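Local coordinates for protein general negative regulator of transcription subunit 2 (Saccharomyces cerevisiae, PDB 4BY6) that acts as a core subunit of the CCR4-NOT complex, needed for its integrity, in transcription regulation in the nucleus and mRNA deadenylation in the cytoplasm, at residues I156-D160 and G161-R165; D49-V52 and L53-F56; Q98-Q101 and Q102-A105. All blocks are in the same frame, centred on the assembly; numbering follows the deposited sequence.

Contact 1: residues I156-D160 and G161-R165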
loop_
_atom_site.group_PDB
_atom_site.type_symbol
_atom_site.label_atom_id
_atom_site.label_comp_id
_atom_site.label_asym_id
_atom_site.label_seq_id
_atom_site.Cartn_x
_atom_site.Cartn_y
_atom_site.Cartn_z
ATOM N N ILE E 156 -9.550 36.607 39.949
ATOM C CA ILE E 156 -10.266 36.885 41.190
ATOM C C ILE E 156 -10.360 35.567 41.982
ATOM O O ILE E 156 -10.952 34.574 41.549
ATOM C CB ILE E 156 -11.644 37.539 40.905
ATOM C CG1 ILE E 156 -12.574 37.455 42.114
ATOM C CG2 ILE E 156 -12.300 36.912 39.689
ATOM C CD1 ILE E 156 -12.235 38.401 43.231
ATOM N N VAL E 157 -9.693 35.560 43.127
ATOM C CA VAL E 157 -9.608 34.387 43.967
ATOM C C VAL E 157 -10.944 34.124 44.643
ATOM O O VAL E 157 -11.637 35.063 45.083
ATOM C CB VAL E 157 -8.488 34.536 45.021
ATOM C CG1 VAL E 157 -8.485 33.350 45.990
ATOM C CG2 VAL E 157 -7.129 34.685 44.319
ATOM N N SER E 158 -11.311 32.845 44.705
ATOM C CA SER E 158 -12.571 32.436 45.303
ATOM C C SER E 158 -12.568 32.628 46.816
ATOM O O SER E 158 -11.514 32.679 47.436
ATOM C CB SER E 158 -12.840 30.988 44.939
ATOM O OG SER E 158 -12.811 30.831 43.529
ATOM N N ALA E 159 -13.748 32.711 47.411
ATOM C CA ALA E 159 -13.860 33.033 48.832
ATOM C C ALA E 159 -13.102 32.067 49.757
ATOM O O ALA E 159 -12.549 32.486 50.766
ATOM C CB ALA E 159 -15.314 33.093 49.225
ATOM N N ASP E 160 -13.095 30.779 49.425
ATOM C CA ASP E 160 -12.403 29.771 50.234
ATOM C C ASP E 160 -10.891 29.754 50.003
ATOM O O ASP E 160 -10.141 29.119 50.749
ATOM C CB ASP E 160 -12.978 28.375 49.945
ATOM C CG ASP E 160 -13.297 28.162 48.472
ATOM O OD1 ASP E 160 -13.920 29.071 47.881
ATOM O OD2 ASP E 160 -12.935 27.097 47.909
ATOM N N GLY E 161 -10.453 30.441 48.954
ATOM C CA GLY E 161 -9.045 30.519 48.618
ATOM C C GLY E 161 -8.488 29.268 47.946
ATOM O O GLY E 161 -7.281 29.161 47.717
ATOM N N LEU E 162 -9.357 28.339 47.566
ATOM C CA LEU E 162 -8.869 27.099 46.968
ATOM C C LEU E 162 -8.813 27.175 45.438
ATOM O O LEU E 162 -8.260 26.288 44.766
ATOM C CB LEU E 162 -9.740 25.932 47.415
ATOM C CG LEU E 162 -9.847 25.768 48.928
ATOM C CD1 LEU E 162 -10.790 24.611 49.217
ATOM C CD2 LEU E 162 -8.476 25.553 49.550
ATOM N N SER E 163 -9.347 28.262 44.897
ATOM C CA SER E 163 -9.387 28.444 43.459
ATOM C C SER E 163 -9.372 29.915 43.079
ATOM O O SER E 163 -9.587 30.792 43.920
ATOM C CB SER E 163 -10.635 27.776 42.885
ATOM O OG SER E 163 -11.798 28.318 43.483
ATOM N N GLU E 164 -9.113 30.179 41.804
ATOM C CA GLU E 164 -9.223 31.533 41.288
ATOM C C GLU E 164 -9.898 31.459 39.944
ATOM O O GLU E 164 -9.776 30.456 39.234
ATOM C CB GLU E 164 -7.856 32.211 41.164
ATOM C CG GLU E 164 -6.919 31.532 40.200
ATOM C CD GLU E 164 -5.558 32.191 40.127
ATOM O OE1 GLU E 164 -5.083 32.682 41.181
ATOM O OE2 GLU E 164 -4.941 32.184 39.031
ATOM N N ARG E 165 -10.613 32.518 39.592
ATOM C CA ARG E 165 -11.254 32.562 38.298
ATOM C C ARG E 165 -10.537 33.592 37.465
ATOM O O ARG E 165 -10.350 34.725 37.897
ATOM C CB ARG E 165 -12.740 32.876 38.445
ATOM C CG ARG E 165 -13.512 32.565 37.219
ATOM C CD ARG E 165 -14.876 33.177 37.267
ATOM N NE ARG E 165 -15.312 33.477 35.914
ATOM C CZ ARG E 165 -16.470 34.040 35.613
ATOM N NH1 ARG E 165 -17.331 34.352 36.576
ATOM N NH2 ARG E 165 -16.763 34.283 34.345
#

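Contact 2: residues D49-V52 and L53-F56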
loop_
_atom_site.group_PDB
_atom_site.type_symbol
_atom_site.label_atom_id
_atom_site.label_comp_id
_atom_site.label_asym_id
_atom_site.label_seq_id
_atom_site.Cartn_x
_atom_site.Cartn_y
_atom_site.Cartn_z
ATOM N N ASP E 49 -3.875 15.291 -6.149
ATOM C CA ASP E 49 -3.114 14.056 -6.353
ATOM C C ASP E 49 -2.217 13.748 -5.160
ATOM O O ASP E 49 -1.362 14.548 -4.776
ATOM C CB ASP E 49 -2.258 14.132 -7.618
ATOM C CG ASP E 49 -3.027 13.774 -8.872
ATOM O OD1 ASP E 49 -4.274 13.794 -8.836
ATOM O OD2 ASP E 49 -2.376 13.469 -9.894
ATOM N N HIS E 50 -2.415 12.577 -4.579
ATOM C CA HIS E 50 -1.646 12.187 -3.426
ATOM C C HIS E 50 -1.490 10.671 -3.399
ATOM O O HIS E 50 -2.463 9.945 -3.528
ATOM C CB HIS E 50 -2.316 12.706 -2.148
ATOM C CG HIS E 50 -1.639 12.265 -0.885
ATOM N ND1 HIS E 50 -2.292 11.554 0.099
ATOM C CD2 HIS E 50 -0.366 12.426 -0.448
ATOM C CE1 HIS E 50 -1.451 11.299 1.090
ATOM N NE2 HIS E 50 -0.277 11.820 0.782
ATOM N N ARG E 51 -0.253 10.201 -3.282
ATOM C CA ARG E 51 0.032 8.781 -3.064
ATOM C C ARG E 51 -0.365 8.338 -1.661
ATOM O O ARG E 51 0.094 8.905 -0.665
ATOM C CB ARG E 51 1.519 8.498 -3.301
ATOM C CG ARG E 51 1.901 8.576 -4.764
ATOM C CD ARG E 51 3.390 8.800 -4.993
ATOM N NE ARG E 51 4.221 7.721 -4.468
ATOM C CZ ARG E 51 5.410 7.392 -4.969
ATOM N NH1 ARG E 51 5.882 8.034 -6.031
ATOM N NH2 ARG E 51 6.109 6.401 -4.436
ATOM N N VAL E 52 -1.203 7.318 -1.573
ATOM C CA VAL E 52 -1.632 6.824 -0.269
ATOM C C VAL E 52 -0.923 5.533 0.109
ATOM O O VAL E 52 -0.844 5.188 1.296
ATOM C CB VAL E 52 -3.153 6.580 -0.222
ATOM C CG1 VAL E 52 -3.884 7.845 -0.592
ATOM C CG2 VAL E 52 -3.529 5.471 -1.188
ATOM N N LEU E 53 -0.416 4.821 -0.894
ATOM C CA LEU E 53 0.096 3.475 -0.674
ATOM C C LEU E 53 1.412 3.429 0.110
ATOM O O LEU E 53 1.698 2.442 0.784
ATOM C CB LEU E 53 0.260 2.763 -2.020
ATOM C CG LEU E 53 -1.051 2.227 -2.606
ATOM C CD1 LEU E 53 -0.858 1.598 -3.979
ATOM C CD2 LEU E 53 -1.666 1.211 -1.635
ATOM N N ASP E 54 2.193 4.500 0.063
ATOM C CA ASP E 54 3.509 4.488 0.696
ATOM C C ASP E 54 3.454 4.728 2.200
ATOM O O ASP E 54 4.484 4.678 2.885
ATOM C CB ASP E 54 4.409 5.507 0.024
ATOM C CG ASP E 54 4.732 5.116 -1.393
ATOM O OD1 ASP E 54 5.726 4.359 -1.565
ATOM O OD2 ASP E 54 3.979 5.534 -2.315
ATOM N N THR E 55 2.243 4.987 2.691
ATOM C CA THR E 55 1.952 5.144 4.118
ATOM C C THR E 55 0.769 4.273 4.544
ATOM O O THR E 55 0.204 4.471 5.629
ATOM C CB THR E 55 1.658 6.614 4.485
ATOM O OG1 THR E 55 1.093 7.283 3.345
ATOM C CG2 THR E 55 2.938 7.309 4.849
ATOM N N PHE E 56 0.432 3.312 3.677
ATOM C CA PHE E 56 -0.630 2.321 3.879
ATOM C C PHE E 56 -0.390 1.462 5.123
ATOM O O PHE E 56 0.563 0.665 5.185
ATOM C CB PHE E 56 -0.712 1.430 2.638
ATOM C CG PHE E 56 -2.015 0.682 2.472
ATOM C CD1 PHE E 56 -3.184 1.351 2.155
ATOM C CD2 PHE E 56 -2.045 -0.698 2.549
ATOM C CE1 PHE E 56 -4.362 0.663 1.963
ATOM C CE2 PHE E 56 -3.221 -1.389 2.357
ATOM C CZ PHE E 56 -4.378 -0.707 2.061
#

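Contact 3: residues Q98-Q101 and Q102-A105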
loop_
_atom_site.group_PDB
_atom_site.type_symbol
_atom_site.label_atom_id
_atom_site.label_comp_id
_atom_site.label_asym_id
_atom_site.label_seq_id
_atom_site.Cartn_x
_atom_site.Cartn_y
_atom_site.Cartn_z
ATOM N N GLN E 98 22.374 19.881 36.501
ATOM C CA GLN E 98 23.083 21.078 36.909
ATOM C C GLN E 98 23.623 21.859 35.706
ATOM O O GLN E 98 23.516 23.084 35.680
ATOM C CB GLN E 98 24.214 20.721 37.878
ATOM C CG GLN E 98 24.793 21.889 38.679
ATOM C CD GLN E 98 26.048 21.491 39.478
ATOM O OE1 GLN E 98 27.164 21.442 38.938
ATOM N NE2 GLN E 98 25.860 21.193 40.764
ATOM N N ASN E 99 24.136 21.166 34.687
ATOM C CA ASN E 99 24.856 21.840 33.595
ATOM C C ASN E 99 24.073 22.024 32.299
ATOM O O ASN E 99 24.567 22.649 31.370
ATOM C CB ASN E 99 26.137 21.095 33.258
ATOM C CG ASN E 99 27.090 21.017 34.425
ATOM O OD1 ASN E 99 27.071 21.860 35.333
ATOM N ND2 ASN E 99 27.936 19.995 34.417
ATOM N N ASP E 100 22.878 21.460 32.197
ATOM C CA ASP E 100 22.188 21.545 30.926
ATOM C C ASP E 100 21.114 22.625 30.921
ATOM O O ASP E 100 20.378 22.768 29.940
ATOM C CB ASP E 100 21.598 20.180 30.564
ATOM C CG ASP E 100 22.679 19.148 30.251
ATOM O OD1 ASP E 100 23.798 19.572 29.869
ATOM O OD2 ASP E 100 22.422 17.925 30.412
ATOM N N GLN E 101 21.050 23.427 31.980
ATOM C CA GLN E 101 20.011 24.455 32.055
ATOM C C GLN E 101 20.322 25.551 31.049
ATOM O O GLN E 101 19.408 26.076 30.422
ATOM C CB GLN E 101 19.897 25.041 33.460
ATOM C CG GLN E 101 19.779 23.977 34.527
ATOM C CD GLN E 101 19.130 24.454 35.807
ATOM O OE1 GLN E 101 18.600 25.571 35.878
ATOM N NE2 GLN E 101 19.192 23.615 36.845
ATOM N N GLN E 102 21.614 25.845 30.860
ATOM C CA GLN E 102 22.041 26.929 29.982
ATOM C C GLN E 102 21.647 26.651 28.532
ATOM O O GLN E 102 21.204 27.555 27.821
ATOM C CB GLN E 102 23.550 27.139 30.106
ATOM C CG GLN E 102 23.987 27.706 31.461
ATOM C CD GLN E 102 23.956 26.667 32.589
ATOM O OE1 GLN E 102 23.607 25.499 32.370
ATOM N NE2 GLN E 102 24.320 27.092 33.799
ATOM N N ARG E 103 21.768 25.403 28.094
ATOM C CA ARG E 103 21.268 25.045 26.774
ATOM C C ARG E 103 19.733 25.106 26.666
ATOM O O ARG E 103 19.195 25.637 25.678
ATOM C CB ARG E 103 21.733 23.654 26.404
ATOM C CG ARG E 103 22.960 23.662 25.584
ATOM C CD ARG E 103 23.238 22.294 25.073
ATOM N NE ARG E 103 23.411 21.345 26.155
ATOM C CZ ARG E 103 23.453 20.036 25.970
ATOM N NH1 ARG E 103 23.333 19.543 24.739
ATOM N NH2 ARG E 103 23.614 19.230 27.011
ATOM N N VAL E 104 19.033 24.589 27.680
ATOM C CA VAL E 104 17.576 24.520 27.614
ATOM C C VAL E 104 16.960 25.934 27.607
ATOM O O VAL E 104 15.979 26.211 26.914
ATOM C CB VAL E 104 17.018 23.682 28.761
ATOM C CG1 VAL E 104 15.507 23.687 28.752
ATOM C CG2 VAL E 104 17.501 22.267 28.629
ATOM N N ALA E 105 17.587 26.845 28.324
ATOM C CA ALA E 105 17.150 28.231 28.339
ATOM C C ALA E 105 17.109 28.896 26.964
ATOM O O ALA E 105 16.446 29.918 26.799
ATOM C CB ALA E 105 18.070 29.043 29.257
#

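Contact 1: residues I156-D160 and G161-R165
I156 and R165 form an antiparallel hydrogen-bonded pair, V157 and E164 the non-hydrogen-bonded pair next to it, and a type I turn from S158 to G161 begins the reversal. In the first pair I156 N reaches R165 O at 2.9 Å and R165 N returns to I156 O at 2.9 Å, both nearly straight. S158 N adds a bond to S163 O (2.8 Å), and the turn is closed by G161 N on S158 O (2.9 Å). G161 has a positive phi (77°), which glycine adopts readily. Of the side chains, the two serines meet hydroxyl to hydroxyl, S158 OG lying 2.7 Å from S163 OG; S163 chi1 (58°) puts its OG between the backbone N and the carbonyl carbon, where it meets S158 OG. Both serines pack on L184 of strand 177-186, and S163 also on F186. V157 and E164 share one sheet face and cross obliquely, V157 CG2 being 4.1 Å from E164 CB, while V157 CG1 comes 3.5 Å from S163 O. The E164 carboxylate runs on to the hydroxyls of Y187 and Y168. At the loop end D160 and L162 cross at about a right angle, D160 OD2 lying 3.4 Å from L162 CB. The hairpin is thus closed mainly by backbone bonds, with the hydroxyl pair adding a side-chain polar link at its loop end.

Contact 2: residues D49-V52 and L53-F56
R51 and D54 supply the charged part of this turn. NE and NH2 of R51 both grip D54 OD2 side-on, each at 3.1 Å, in the plane of the guanidinium but from one face of the carboxylate, well above its plane. The arginine chain is bent at chi3 (62°), which brings NE and NH2 together onto OD2, and the two planes stand 43° apart. Shortening R51 to alanine is likely to leave D54 OD2 without its close positive partner, since R71 and a basic side chain of another protein approach D54 only at long, weak ion-pair range. Backbone bonds are looser: T55 N makes a weak bond to V52 O (3.4 Å), followed by another weak one from F56 N to L53 O. Among apolar contacts, V52 CG2 lies 4.3 Å from L53 CG, and L53 CD2 sits over one face of the F56 ring, offset toward its rim. The amides of V52 and L53 bond to an acidic side chain of another protein, and a second protein chain packs on R51, D54 and T55. The arrangement is that of a short 3-10 turn in a long irregular linker, gripped between two other subunits of the assembly.

Contact 3: residues Q98-Q101 and Q102-A105
D100 and R103 run side by side in the same direction, the aspartate with CG opposite its carbonyl carbon (chi1 -68°) and the arginine bent at chi3 (-59°), which turns NH2 back onto the carboxylate. R103 NH2 donates to D100 OD1 at 2.9 Å, forming a salt bridge. OD1 lies in the guanidinium plane, at its edge, whereas the donor stands far above the carboxylate plane; the two flat groups are 78° apart. Each partner is held a second time: the other aspartate oxygen accepts from S96 N, and R103 NH2 also donates to C93 O, so the pair, both side chains also touching F94, ties the loop before the helix to its first turn. D100 occupies the N-cap position of the short helix 101-104, but its side chain makes no capping bond. Its backbone carbonyl opens the helical ladder instead, with V104 N bonded to D100 O at 3.2 Å, and Q101 O follows by accepting A105 N at 2.9 Å. A105 CB lies 3.5 Å from the same Q101 O. The extended Q101 side chain bonds through NE2 to I97 O. V104 points toward the preceding residues, its CG2 3.2 Å from D100 O, and packs on I124 and L127 of helix 123-134; D100 and Q101 also touch L127.

From the N terminus, the chain first meets contact 2 (49-56), in the irregular region after helix 35-40, then contact 3 (98-105) at the start of helix 101-104, and last contact 1 (156-165) in the C-terminal sheet. Each closes a local turn before the next opens, so none nests or crosses. Contact 2 stands apart, on the far side of the chain's centre from both others and touching other subunits, its centre about 42 Å from that of contact 3 and about 53 Å from that of contact 1. Contact 3, centred about 35 Å from the centre of contact 1, joins a loop to helix 101-104, which packs on helix 123-134; contact 1 joins strands 156-157 and 163-172.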